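Local coordinates for protein NanS-p (Escherichia phage vB_EcoP_24B, PDB 6YP6) that probably binds carbohydrate, as a beta-sandwich module of a carbohydrate esterase encoded by a Shiga toxin-carrying bacteriophage, at residues A91-V96 and H195-T200; L165-V170 and F179-S184; V43-E48 and V207-I212; L83-Y88 and T121-L126. All blocks are in the same frame, centred on the assembly; numbering follows the deposited sequence. Where two conformers were deposited one is given.

Contact 1 of 4, residues A91-V96 and H195-T200; sequences AFYWPV and HVTDIT
Tyr93 and His195 face each other as a hydrogen-bonded pair where strands 88-95 and 193-197 run antiparallel, neighbours in one sheet of a beta sandwich. The backbone bonds come in two reciprocal sets, one joining Ala91 with Thr197 and the other Tyr93 with His195; Tyr93 N to His195 O, at 2.9 Å, is the straightest (170° at the hydrogen). Between these sets Phe92 and Val196 form a non-hydrogen-bonded pair, and Val196 CA adds a C-H...O contact to Ala91 O at 3.2 Å.

Phe92 and Val196 lie side by side on the face turned to the other sheet, Phe92 CD2 at 3.8 Å from Val196 CG2, and the aromatic side chain carries on to Cys75. On the opposite face the small Ala91 side chain meets Ile199, Ala91 CB at 3.8 Å from Ile199 CG1, while Thr197 CG2 meets Tyr93 CE2 at 3.6 Å.

Threonine suits the strand end because it is both apolar and polar: OG1, anti to the backbone N (chi1 178°), accepts from Ile199 N in an ST turn and also bonds to Trp54 O. His195 NE2 bonds to Ala190 O, and His195 CD2 on the ring edge lies 3.5 Å from Tyr93 O, in the ring plane.

Contact 2 of 4, residues L165-V170 and F179-S184; sequences LQVTPV and FTLTQS
Val167 lies over one face of the Phe179 ring in the hairpin formed by strands 166-171 and 174-180. The two side chains run side by side and point the same way. Val167 CB stands 4.2 Å from the ring centroid, 25° off the normal and shifted toward the rim, a CH-pi contact, while Val167 CG1 reaches Phe179 CZ at 3.8 Å. Phe179 CG sits between its own backbone N and carbonyl carbon (chi1 65°), and the ring beyond it lies beside Val167. Pro169 approaches differently: its CD meets the ring at the edge, close to the ring plane, 3.9 Å from Phe179 CD1. A branched valine and a compact proline thus touch the ring from two directions, over a face and at the edge.

Val167 also uses its other methyl, CG2, which meets Leu181 CG at 4.0 Å. Leu165 meets Leu181 at about a right angle through their terminal methyls. The backbone holds these groups in register with a reciprocal pair of bonds between Val167 and Phe179 and a further bond from Leu181 N to Leu165 O at 2.9 Å. On the other face, Gln166 and Thr180 are exposed and polar, and one water joins Gln166 NE2 to Thr180 OG1, at 2.7 Å from each of the two atoms.

Around the hairpin, strand 152-159 lies alongside 166-171, its Phe157 and Phe159 touching Val167. Tyr130 of strand 125-130 meets the Phe179 ring, and Leu181 reaches Phe117 of strand 113-121.

Contact 3 of 4, residues V43-E48 and V207-I212; sequences VKLTKE and VLIDSI
Val43 O accepts a 2.8 Å bond from Ile209 N, and a weaker C-H...O contact from Leu208 CA at 3.3 Å adds to it. This is antiparallel pairing between strands 41-46 and 207-216 in one sheet of the beta sandwich. Val43 and Ile209 are bonded in both directions. Leu45 N gives Val207 O a nearly straight bond (172° at the hydrogen), but the return bond from Val207 N to Leu45 O is weak, at 3.3 Å.

Val43, Leu45, Val207 and Ile209 put branched aliphatic side chains on one buried face, as suits the inside of a sandwich. Val43 and Ile209 lie side by side, Val43 CG1 at 3.8 Å from Ile209 CB, and Leu45 crosses obliquely toward the isoleucine. On the other face Lys44 CG is anti to the backbone N (chi1 176°) and lies 3.9 Å from Leu208 CD1; the chain beyond runs extended and carries the charge away from the partner strand.

Just past the pairing, Asp210 and Ser211 both face Arg76 in a classic beta bulge, and Asp210 OD2 takes a salt bridge from Arg76 NH1 and a hydrogen bond with Thr38 OG1. Back across the paired strands, Leu45 CD1 closes on Ile209 CG1 at 3.7 Å.

Contact 4 of 4, residues L83-Y88 and T121-L126; sequences LAANQY and TDAKDL
A type II beta turn from Ala84 to Gln87 leads into strand 88-95 and docks on the hairpin bend between strands 113-121 and 125-130. Asn86 takes the third position of the turn, where a positive phi (77°) is needed, a conformation asparagine tolerates better than most residues. Thr121 makes the main link. Its OG1, in the crowded position between backbone N and carbonyl carbon (chi1 51°), donates to Ala84 O at 2.8 Å from above the carbonyl plane; Gln87 N, closing the turn, reaches the same oxygen from the opposite face. Tyr205 OH bonds both to Thr121 OG1 and to Ala84 N, tying the two sides together. Thr121 N also donates to Gln87 O at 3.0 Å, while the bond from Asn86 N to Thr121 O is weak.

Small residues let the two bends come close: Ala85 CA points its hydrogen almost straight at Asp122 O (3.3 Å), and the methyls of Ala85 and Ala123 meet. Leu83 reaches Thr121 at a slant, its CD1 at 3.8 Å from Thr121 CB. Asp122 shapes the bend it belongs to, its OD1 accepting from Lys124 N in an Asx turn and from Asp125 N at 2.7 Å, the two donors arriving from opposite faces of the carboxylate.

In the fold
The four contacts spread over both sheets of the sandwich. Contact 1 lies nearest the centre of the chain, in the seven-stranded sheet; contact 4 lies at one end of the same sheet's inner strands, where the loop before 88-95 meets the bend between 113-121 and 125-130. Contacts 2 and 3 belong to the other sheet, on opposite sides of the chain's centre with their own centres about 25 Å apart. Along the chain contact 3 encloses the other three; contact 2 is nested inside contact 1, whereas contacts 1 and 4 interleave. Contacts 1 and 4 touch where Ile199 packs on Tyr88. Contacts 1 and 3 are joined by the Asp198-Lys47 salt bridge, and Val196 packs on Ile212 across the sandwich.

Contact 1 of 4, residues A91-V96 and H195-T200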
loop_
_atom_site.group_PDB
_atom_site.type_symbol
_atom_site.label_atom_id
_atom_site.label_comp_id
_atom_site.label_asym_id
_atom_site.label_seq_id
_atom_site.Cartn_x
_atom_site.Cartn_y
_atom_site.Cartn_z
ATOM N N ALA A 91 5.629 -0.364 1.464
ATOM C CA ALA A 91 4.577 -0.489 2.453
ATOM C C ALA A 91 3.551 0.621 2.268
ATOM O O ALA A 91 3.859 1.717 1.790
ATOM C CB ALA A 91 5.142 -0.390 3.880
ATOM N N PHE A 92 2.331 0.318 2.703
ATOM C CA PHE A 92 1.185 1.219 2.734
ATOM C C PHE A 92 0.732 1.344 4.184
ATOM O O PHE A 92 0.312 0.354 4.790
ATOM C CB PHE A 92 0.011 0.637 1.921
ATOM C CG PHE A 92 0.330 0.433 0.473
ATOM C CD1 PHE A 92 1.000 -0.707 0.055
ATOM C CD2 PHE A 92 -0.017 1.380 -0.480
ATOM C CE1 PHE A 92 1.323 -0.888 -1.291
ATOM C CE2 PHE A 92 0.320 1.200 -1.823
ATOM C CZ PHE A 92 0.977 0.060 -2.218
ATOM N N TYR A 93 0.809 2.556 4.736
ATOM C CA TYR A 93 0.363 2.836 6.090
ATOM C C TYR A 93 -0.711 3.910 6.043
ATOM O O TYR A 93 -0.517 4.969 5.433
ATOM C CB TYR A 93 1.498 3.354 6.974
ATOM C CG TYR A 93 2.699 2.501 7.026
ATOM C CD1 TYR A 93 2.649 1.246 7.582
ATOM C CD2 TYR A 93 3.917 2.967 6.525
ATOM C CE1 TYR A 93 3.796 0.448 7.621
ATOM C CE2 TYR A 93 5.051 2.197 6.568
ATOM C CZ TYR A 93 4.978 0.940 7.110
ATOM O OH TYR A 93 6.133 0.177 7.162
ATOM N N TRP A 94 -1.818 3.673 6.733
ATOM C CA TRP A 94 -2.902 4.654 6.823
ATOM C C TRP A 94 -3.354 4.733 8.278
ATOM O O TRP A 94 -4.381 4.145 8.660
ATOM C CB TRP A 94 -4.054 4.304 5.888
ATOM C CG TRP A 94 -5.147 5.321 5.795
ATOM C CD1 TRP A 94 -5.246 6.541 6.422
ATOM C CD2 TRP A 94 -6.336 5.169 5.027
ATOM N NE1 TRP A 94 -6.427 7.142 6.086
ATOM C CE2 TRP A 94 -7.116 6.323 5.229
ATOM C CE3 TRP A 94 -6.819 4.160 4.186
ATOM C CZ2 TRP A 94 -8.352 6.492 4.621
ATOM C CZ3 TRP A 94 -8.037 4.333 3.584
ATOM C CH2 TRP A 94 -8.795 5.489 3.800
ATOM N N PRO A 95 -2.601 5.440 9.116
ATOM C CA PRO A 95 -3.045 5.684 10.490
ATOM C C PRO A 95 -4.228 6.635 10.452
ATOM O O PRO A 95 -4.281 7.534 9.613
ATOM C CB PRO A 95 -1.821 6.333 11.158
ATOM C CG PRO A 95 -0.888 6.722 10.056
ATOM C CD PRO A 95 -1.347 6.149 8.782
ATOM N N VAL A 96 -5.182 6.443 11.363
ATOM C CA VAL A 96 -6.355 7.303 11.434
ATOM C C VAL A 96 -6.466 7.900 12.832
ATOM O O VAL A 96 -6.107 7.274 13.836
ATOM C CB VAL A 96 -7.646 6.583 10.990
ATOM C CG1 VAL A 96 -7.535 6.216 9.516
ATOM C CG2 VAL A 96 -7.938 5.352 11.823
ATOM N N HIS A 195 0.399 6.766 3.485
ATOM C CA HIS A 195 1.840 6.837 3.295
ATOM C C HIS A 195 2.287 5.596 2.541
ATOM O O HIS A 195 1.989 4.473 2.951
ATOM C CB HIS A 195 2.566 6.831 4.619
ATOM C CG HIS A 195 2.126 7.880 5.553
ATOM N ND1 HIS A 195 2.844 9.031 5.781
ATOM C CD2 HIS A 195 1.031 7.940 6.338
ATOM C CE1 HIS A 195 2.200 9.763 6.672
ATOM N NE2 HIS A 195 1.095 9.121 7.025
ATOM N N VAL A 196 2.984 5.810 1.438
ATOM C CA VAL A 196 3.554 4.728 0.647
ATOM C C VAL A 196 5.063 4.931 0.677
ATOM O O VAL A 196 5.546 6.028 0.393
ATOM C CB VAL A 196 3.021 4.756 -0.795
ATOM C CG1 VAL A 196 3.466 3.515 -1.535
ATOM C CG2 VAL A 196 1.507 4.873 -0.798
ATOM N N THR A 197 5.809 3.898 1.059
ATOM C CA THR A 197 7.235 4.086 1.309
ATOM C C THR A 197 8.002 2.804 1.059
ATOM O O THR A 197 7.453 1.722 1.218
ATOM C CB THR A 197 7.449 4.557 2.767
ATOM O OG1 THR A 197 8.843 4.709 3.035
ATOM C CG2 THR A 197 6.872 3.572 3.779
ATOM N N ASP A 198 9.284 2.925 0.723
ATOM C CA ASP A 198 10.142 1.740 0.678
ATOM C C ASP A 198 10.806 1.423 2.021
ATOM O O ASP A 198 11.656 0.534 2.063
ATOM C CB ASP A 198 11.160 1.776 -0.470
ATOM C CG ASP A 198 12.308 2.735 -0.237
ATOM O OD1 ASP A 198 12.111 3.740 0.466
ATOM O OD2 ASP A 198 13.421 2.461 -0.772
ATOM N N ILE A 199 10.384 2.087 3.106
ATOM C CA ILE A 199 10.579 1.632 4.481
ATOM C C ILE A 199 11.962 1.956 5.037
ATOM O O ILE A 199 12.091 2.575 6.101
ATOM C CB ILE A 199 10.284 0.119 4.633
ATOM C CG1 ILE A 199 8.885 -0.250 4.117
ATOM C CG2 ILE A 199 10.448 -0.304 6.092
ATOM C CD1 ILE A 199 8.672 -1.756 3.972
ATOM N N THR A 200 13.001 1.493 4.356
ATOM C CA THR A 200 14.348 1.441 4.885
ATOM C C THR A 200 15.291 2.277 4.037
ATOM O O THR A 200 15.068 2.478 2.840
ATOM C CB THR A 200 14.805 -0.027 4.929
ATOM O OG1 THR A 200 16.135 -0.098 5.432
ATOM C CG2 THR A 200 14.787 -0.698 3.550
#

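Contact 2 of 4, residues L165-V170 and F179-S184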
loop_
_atom_site.group_PDB
_atom_site.type_symbol
_atom_site.label_atom_id
_atom_site.label_comp_id
_atom_site.label_asym_id
_atom_site.label_seq_id
_atom_site.Cartn_x
_atom_site.Cartn_y
_atom_site.Cartn_z
ATOM N N LEU A 165 -14.440 -4.628 10.191
ATOM C CA LEU A 165 -12.987 -4.549 10.103
ATOM C C LEU A 165 -12.392 -5.781 9.431
ATOM O O LEU A 165 -11.172 -5.952 9.420
ATOM C CB LEU A 165 -12.413 -4.309 11.503
ATOM C CG LEU A 165 -12.847 -2.981 12.145
ATOM C CD1 LEU A 165 -12.580 -2.975 13.638
ATOM C CD2 LEU A 165 -12.142 -1.811 11.495
ATOM N N GLN A 166 -13.226 -6.637 8.856
ATOM C CA GLN A 166 -12.780 -7.821 8.133
ATOM C C GLN A 166 -12.548 -7.466 6.672
ATOM O O GLN A 166 -13.497 -7.181 5.930
ATOM C CB GLN A 166 -13.827 -8.919 8.268
ATOM C CG GLN A 166 -13.487 -10.162 7.490
ATOM C CD GLN A 166 -14.463 -11.246 7.797
ATOM O OE1 GLN A 166 -15.615 -11.207 7.329
ATOM N NE2 GLN A 166 -14.060 -12.194 8.619
ATOM N N VAL A 167 -11.283 -7.534 6.256
ATOM C CA VAL A 167 -10.799 -7.090 4.952
ATOM C C VAL A 167 -10.421 -8.312 4.133
ATOM O O VAL A 167 -9.903 -9.299 4.660
ATOM C CB VAL A 167 -9.569 -6.175 5.155
ATOM C CG1 VAL A 167 -8.932 -5.769 3.845
ATOM C CG2 VAL A 167 -9.969 -4.936 5.928
ATOM N N THR A 168 -10.687 -8.254 2.832
ATOM C CA THR A 168 -10.268 -9.327 1.945
ATOM C C THR A 168 -9.160 -8.823 1.040
ATOM O O THR A 168 -9.377 -7.863 0.282
ATOM C CB THR A 168 -11.434 -9.867 1.114
ATOM O OG1 THR A 168 -12.463 -10.326 1.992
ATOM C CG2 THR A 168 -10.983 -11.047 0.239
ATOM N N PRO A 169 -7.974 -9.425 1.081
ATOM C CA PRO A 169 -6.933 -9.057 0.120
ATOM C C PRO A 169 -7.266 -9.662 -1.231
ATOM O O PRO A 169 -7.807 -10.765 -1.310
ATOM C CB PRO A 169 -5.674 -9.678 0.725
ATOM C CG PRO A 169 -6.188 -10.925 1.451
ATOM C CD PRO A 169 -7.592 -10.605 1.887
ATOM N N VAL A 170 -6.964 -8.924 -2.292
ATOM C CA VAL A 170 -7.208 -9.354 -3.663
ATOM C C VAL A 170 -5.865 -9.291 -4.375
ATOM O O VAL A 170 -5.284 -8.207 -4.524
ATOM C CB VAL A 170 -8.262 -8.494 -4.373
ATOM C CG1 VAL A 170 -8.669 -9.164 -5.667
ATOM C CG2 VAL A 170 -9.475 -8.265 -3.477
ATOM N N PHE A 179 -9.051 -11.371 6.510
ATOM C CA PHE A 179 -8.409 -11.151 7.798
ATOM C C PHE A 179 -9.078 -9.961 8.461
ATOM O O PHE A 179 -9.688 -9.123 7.796
ATOM C CB PHE A 179 -6.891 -10.899 7.643
ATOM C CG PHE A 179 -6.559 -9.639 6.893
ATOM C CD1 PHE A 179 -6.620 -9.575 5.512
ATOM C CD2 PHE A 179 -6.165 -8.509 7.587
ATOM C CE1 PHE A 179 -6.317 -8.395 4.845
ATOM C CE2 PHE A 179 -5.859 -7.334 6.930
ATOM C CZ PHE A 179 -5.931 -7.280 5.562
ATOM N N THR A 180 -8.961 -9.881 9.780
ATOM C CA THR A 180 -9.543 -8.783 10.530
ATOM C C THR A 180 -8.444 -7.831 10.993
ATOM O O THR A 180 -7.431 -8.256 11.554
ATOM C CB THR A 180 -10.379 -9.302 11.697
ATOM O OG1 THR A 180 -11.467 -10.076 11.179
ATOM C CG2 THR A 180 -10.953 -8.156 12.518
ATOM N N LEU A 181 -8.649 -6.541 10.739
ATOM C CA LEU A 181 -7.712 -5.536 11.210
ATOM C C LEU A 181 -7.622 -5.597 12.724
ATOM O O LEU A 181 -8.609 -5.856 13.414
ATOM C CB LEU A 181 -8.160 -4.138 10.802
ATOM C CG LEU A 181 -8.194 -3.860 9.300
ATOM C CD1 LEU A 181 -8.896 -2.545 9.025
ATOM C CD2 LEU A 181 -6.812 -3.846 8.677
ATOM N N THR A 182 -6.425 -5.348 13.241
ATOM C CA THR A 182 -6.166 -5.274 14.668
ATOM C C THR A 182 -5.396 -3.991 14.931
ATOM O O THR A 182 -4.987 -3.285 14.010
ATOM C CB THR A 182 -5.341 -6.469 15.173
ATOM O OG1 THR A 182 -4.015 -6.405 14.644
ATOM C CG2 THR A 182 -5.966 -7.781 14.781
ATOM N N GLN A 183 -5.165 -3.706 16.202
ATOM C CA GLN A 183 -4.192 -2.676 16.535
ATOM C C GLN A 183 -2.815 -3.075 16.007
ATOM O O GLN A 183 -2.513 -4.248 15.787
ATOM C CB GLN A 183 -4.158 -2.449 18.045
ATOM C CG GLN A 183 -5.506 -1.975 18.588
ATOM C CD GLN A 183 -5.455 -1.529 20.031
ATOM O OE1 GLN A 183 -4.383 -1.366 20.602
ATOM N NE2 GLN A 183 -6.624 -1.309 20.624
ATOM N N SER A 184 -1.965 -2.070 15.814
ATOM C CA SER A 184 -0.642 -2.253 15.237
ATOM C C SER A 184 0.358 -1.380 15.982
ATOM O O SER A 184 -0.020 -0.338 16.520
ATOM C CB SER A 184 -0.654 -1.820 13.763
ATOM O OG SER A 184 0.642 -1.625 13.227
HETATM O O HOH W 1 -11.461 -12.029 9.387
#

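Contact 3 of 4, residues V43-E48 and V207-I212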
loop_
_atom_site.group_PDB
_atom_site.type_symbol
_atom_site.label_atom_id
_atom_site.label_comp_id
_atom_site.label_asym_id
_atom_site.label_seq_id
_atom_site.Cartn_x
_atom_site.Cartn_y
_atom_site.Cartn_z
ATOM N N VAL A 43 5.335 5.224 -13.114
ATOM C CA VAL A 43 6.318 6.025 -12.392
ATOM C C VAL A 43 7.276 5.080 -11.685
ATOM O O VAL A 43 6.854 4.157 -10.982
ATOM C CB VAL A 43 5.683 7.081 -11.471
ATOM C CG1 VAL A 43 4.985 6.455 -10.278
ATOM C CG2 VAL A 43 6.749 8.094 -11.008
ATOM N N LYS A 44 8.558 5.276 -11.923
ATOM C CA LYS A 44 9.621 4.451 -11.375
ATOM C C LYS A 44 10.168 5.127 -10.130
ATOM O O LYS A 44 10.623 6.276 -10.184
ATOM C CB LYS A 44 10.715 4.290 -12.421
ATOM C CG LYS A 44 11.945 3.524 -11.965
ATOM C CD LYS A 44 12.916 3.351 -13.140
ATOM C CE LYS A 44 14.290 2.862 -12.714
ATOM N NZ LYS A 44 15.243 2.812 -13.859
ATOM N N LEU A 45 10.123 4.408 -9.019
ATOM C CA LEU A 45 10.516 4.920 -7.716
ATOM C C LEU A 45 11.802 4.235 -7.285
ATOM O O LEU A 45 11.878 3.003 -7.198
ATOM C CB LEU A 45 9.407 4.680 -6.692
ATOM C CG LEU A 45 8.035 5.240 -7.109
ATOM C CD1 LEU A 45 6.998 4.880 -6.064
ATOM C CD2 LEU A 45 8.047 6.720 -7.325
ATOM N N THR A 46 12.814 5.054 -7.032
ATOM C CA THR A 46 14.128 4.612 -6.617
ATOM C C THR A 46 14.660 5.585 -5.574
ATOM O O THR A 46 14.069 6.634 -5.302
ATOM C CB THR A 46 15.124 4.600 -7.794
ATOM O OG1 THR A 46 15.250 5.922 -8.345
ATOM C CG2 THR A 46 14.690 3.618 -8.874
ATOM N N LYS A 47 15.803 5.232 -4.999
ATOM C CA LYS A 47 16.537 6.137 -4.123
ATOM C C LYS A 47 18.005 5.729 -4.138
ATOM O O LYS A 47 18.372 4.667 -4.644
ATOM C CB LYS A 47 15.940 6.177 -2.706
ATOM C CG LYS A 47 15.667 4.824 -2.040
ATOM C CD LYS A 47 16.931 4.214 -1.444
ATOM C CE LYS A 47 16.656 2.858 -0.797
ATOM N NZ LYS A 47 16.029 2.964 0.536
ATOM N N GLU A 48 18.844 6.587 -3.573
ATOM C CA GLU A 48 20.252 6.256 -3.398
ATOM C C GLU A 48 20.392 5.424 -2.125
ATOM O O GLU A 48 20.048 5.891 -1.035
ATOM C CB GLU A 48 21.086 7.530 -3.294
ATOM C CG GLU A 48 21.128 8.372 -4.566
ATOM C CD GLU A 48 21.764 7.646 -5.739
ATOM O OE1 GLU A 48 22.512 6.671 -5.508
ATOM O OE2 GLU A 48 21.513 8.050 -6.895
ATOM N N VAL A 207 10.728 0.008 -8.045
ATOM C CA VAL A 207 9.337 -0.352 -8.305
ATOM C C VAL A 207 8.723 0.633 -9.287
ATOM O O VAL A 207 8.977 1.843 -9.221
ATOM C CB VAL A 207 8.523 -0.464 -6.992
ATOM C CG1 VAL A 207 8.354 0.874 -6.292
ATOM C CG2 VAL A 207 7.152 -1.122 -7.228
ATOM N N LEU A 208 7.905 0.103 -10.190
ATOM C CA LEU A 208 7.102 0.895 -11.107
ATOM C C LEU A 208 5.666 0.876 -10.606
ATOM O O LEU A 208 5.107 -0.192 -10.334
ATOM C CB LEU A 208 7.156 0.332 -12.526
ATOM C CG LEU A 208 8.316 0.814 -13.394
ATOM C CD1 LEU A 208 9.640 0.438 -12.811
ATOM C CD2 LEU A 208 8.155 0.254 -14.797
ATOM N N ILE A 209 5.070 2.051 -10.488
ATOM C CA ILE A 209 3.686 2.195 -10.057
ATOM C C ILE A 209 2.852 2.660 -11.241
ATOM O O ILE A 209 3.166 3.673 -11.873
ATOM C CB ILE A 209 3.566 3.191 -8.889
ATOM C CG1 ILE A 209 4.430 2.783 -7.711
ATOM C CG2 ILE A 209 2.096 3.385 -8.511
ATOM C CD1 ILE A 209 4.016 1.542 -7.075
ATOM N N ASP A 210 1.786 1.926 -11.530
ATOM C CA ASP A 210 0.794 2.316 -12.527
ATOM C C ASP A 210 -0.262 3.219 -11.896
ATOM O O ASP A 210 -0.590 4.279 -12.438
ATOM C CB ASP A 210 0.146 1.038 -13.078
ATOM C CG ASP A 210 -0.590 1.251 -14.376
ATOM O OD1 ASP A 210 -0.097 2.024 -15.222
ATOM O OD2 ASP A 210 -1.619 0.571 -14.599
ATOM N N SER A 211 -0.791 2.794 -10.751
ATOM C CA SER A 211 -1.824 3.536 -10.056
ATOM C C SER A 211 -1.847 3.130 -8.590
ATOM O O SER A 211 -1.422 2.030 -8.216
ATOM C CB SER A 211 -3.192 3.262 -10.683
ATOM O OG SER A 211 -3.526 1.890 -10.566
ATOM N N ILE A 212 -2.362 4.051 -7.771
ATOM C CA ILE A 212 -2.714 3.830 -6.370
ATOM C C ILE A 212 -4.060 4.509 -6.180
ATOM O O ILE A 212 -4.238 5.639 -6.641
ATOM C CB ILE A 212 -1.707 4.491 -5.407
ATOM C CG1 ILE A 212 -0.293 3.964 -5.622
ATOM C CG2 ILE A 212 -2.137 4.298 -3.948
ATOM C CD1 ILE A 212 0.771 4.816 -4.978
#

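Contact 4 of 4, residues L83-Y88 and T121-L126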
loop_
_atom_site.group_PDB
_atom_site.type_symbol
_atom_site.label_atom_id
_atom_site.label_comp_id
_atom_site.label_asym_id
_atom_site.label_seq_id
_atom_site.Cartn_x
_atom_site.Cartn_y
_atom_site.Cartn_z
ATOM N N LEU A 83 15.899 -11.316 -7.719
ATOM C CA LEU A 83 15.398 -11.817 -6.448
ATOM C C LEU A 83 16.504 -11.780 -5.395
ATOM O O LEU A 83 17.583 -12.353 -5.596
ATOM C CB LEU A 83 14.889 -13.242 -6.609
ATOM C CG LEU A 83 14.545 -14.012 -5.335
ATOM C CD1 LEU A 83 13.428 -13.350 -4.551
ATOM C CD2 LEU A 83 14.155 -15.431 -5.705
ATOM N N ALA A 84 16.224 -11.119 -4.270
ATOM C CA ALA A 84 17.117 -11.061 -3.123
ATOM C C ALA A 84 16.304 -11.409 -1.882
ATOM O O ALA A 84 15.298 -10.748 -1.588
ATOM C CB ALA A 84 17.736 -9.671 -2.980
ATOM N N ALA A 85 16.747 -12.421 -1.141
ATOM C CA ALA A 85 15.985 -12.878 0.009
ATOM C C ALA A 85 15.792 -11.738 1.000
ATOM O O ALA A 85 16.742 -11.035 1.357
ATOM C CB ALA A 85 16.733 -14.012 0.702
ATOM N N ASN A 86 14.556 -11.576 1.466
ATOM C CA ASN A 86 14.154 -10.689 2.563
ATOM C C ASN A 86 14.090 -9.219 2.178
ATOM O O ASN A 86 13.764 -8.384 3.030
ATOM C CB ASN A 86 15.011 -10.935 3.807
ATOM C CG ASN A 86 15.050 -12.416 4.159
ATOM O OD1 ASN A 86 14.014 -13.092 4.138
ATOM N ND2 ASN A 86 16.235 -12.939 4.426
ATOM N N GLN A 87 14.324 -8.879 0.922
ATOM C CA GLN A 87 14.341 -7.486 0.490
ATOM C C GLN A 87 12.936 -6.916 0.326
ATOM O O GLN A 87 12.006 -7.604 -0.095
ATOM C CB GLN A 87 15.132 -7.410 -0.817
ATOM C CG GLN A 87 15.412 -6.024 -1.328
ATOM C CD GLN A 87 16.457 -6.076 -2.415
ATOM O OE1 GLN A 87 16.130 -6.046 -3.619
ATOM N NE2 GLN A 87 17.693 -6.217 -2.026
ATOM N N TYR A 88 12.782 -5.652 0.718
ATOM C CA TYR A 88 11.506 -4.965 0.644
ATOM C C TYR A 88 11.256 -4.331 -0.716
ATOM O O TYR A 88 12.182 -3.894 -1.399
ATOM C CB TYR A 88 11.422 -3.848 1.701
ATOM C CG TYR A 88 11.449 -4.385 3.112
ATOM C CD1 TYR A 88 10.366 -5.067 3.657
ATOM C CD2 TYR A 88 12.590 -4.240 3.893
ATOM C CE1 TYR A 88 10.424 -5.577 4.940
ATOM C CE2 TYR A 88 12.661 -4.744 5.172
ATOM C CZ TYR A 88 11.584 -5.420 5.690
ATOM O OH TYR A 88 11.702 -5.920 6.959
ATOM N N THR A 121 10.092 -9.913 -0.516
ATOM C CA THR A 121 10.367 -11.278 -0.935
ATOM C C THR A 121 10.944 -12.077 0.224
ATOM O O THR A 121 11.681 -11.550 1.057
ATOM C CB THR A 121 11.340 -11.348 -2.114
ATOM O OG1 THR A 121 12.520 -10.575 -1.856
ATOM C CG2 THR A 121 10.715 -10.834 -3.375
ATOM N N ASP A 122 10.600 -13.368 0.270
ATOM C CA ASP A 122 11.404 -14.334 1.020
ATOM C C ASP A 122 12.517 -14.807 0.085
ATOM O O ASP A 122 13.011 -14.003 -0.711
ATOM C CB ASP A 122 10.530 -15.395 1.697
ATOM C CG ASP A 122 9.626 -16.158 0.757
ATOM O OD1 ASP A 122 9.972 -16.326 -0.422
ATOM O OD2 ASP A 122 8.562 -16.630 1.231
ATOM N N ALA A 123 12.963 -16.063 0.176
ATOM C CA ALA A 123 13.990 -16.539 -0.749
ATOM C C ALA A 123 13.421 -17.022 -2.073
ATOM O O ALA A 123 14.191 -17.422 -2.951
ATOM C CB ALA A 123 14.829 -17.642 -0.105
ATOM N N LYS A 124 12.100 -16.975 -2.255
ATOM C CA LYS A 124 11.518 -17.427 -3.506
ATOM C C LYS A 124 10.319 -16.628 -4.001
ATOM O O LYS A 124 10.179 -16.462 -5.212
ATOM C CB LYS A 124 11.217 -18.932 -3.473
ATOM C CG LYS A 124 10.200 -19.378 -2.431
ATOM C CD LYS A 124 10.166 -20.915 -2.348
ATOM C CE LYS A 124 8.986 -21.416 -1.521
ATOM N NZ LYS A 124 7.676 -21.093 -2.148
ATOM N N ASP A 125 9.462 -16.151 -3.106
ATOM C CA ASP A 125 8.169 -15.602 -3.474
ATOM C C ASP A 125 8.066 -14.124 -3.105
ATOM O O ASP A 125 8.742 -13.636 -2.203
ATOM C CB ASP A 125 7.045 -16.328 -2.723
ATOM C CG ASP A 125 6.860 -17.766 -3.151
ATOM O OD1 ASP A 125 7.241 -18.104 -4.279
ATOM O OD2 ASP A 125 6.305 -18.540 -2.338
ATOM N N LEU A 126 7.165 -13.417 -3.789
ATOM C CA LEU A 126 6.793 -12.055 -3.419
ATOM C C LEU A 126 5.567 -12.129 -2.513
ATOM O O LEU A 126 4.514 -12.629 -2.925
ATOM C CB LEU A 126 6.480 -11.217 -4.659
ATOM C CG LEU A 126 6.260 -9.728 -4.386
ATOM C CD1 LEU A 126 7.540 -9.070 -3.906
ATOM C CD2 LEU A 126 5.716 -9.004 -5.605
#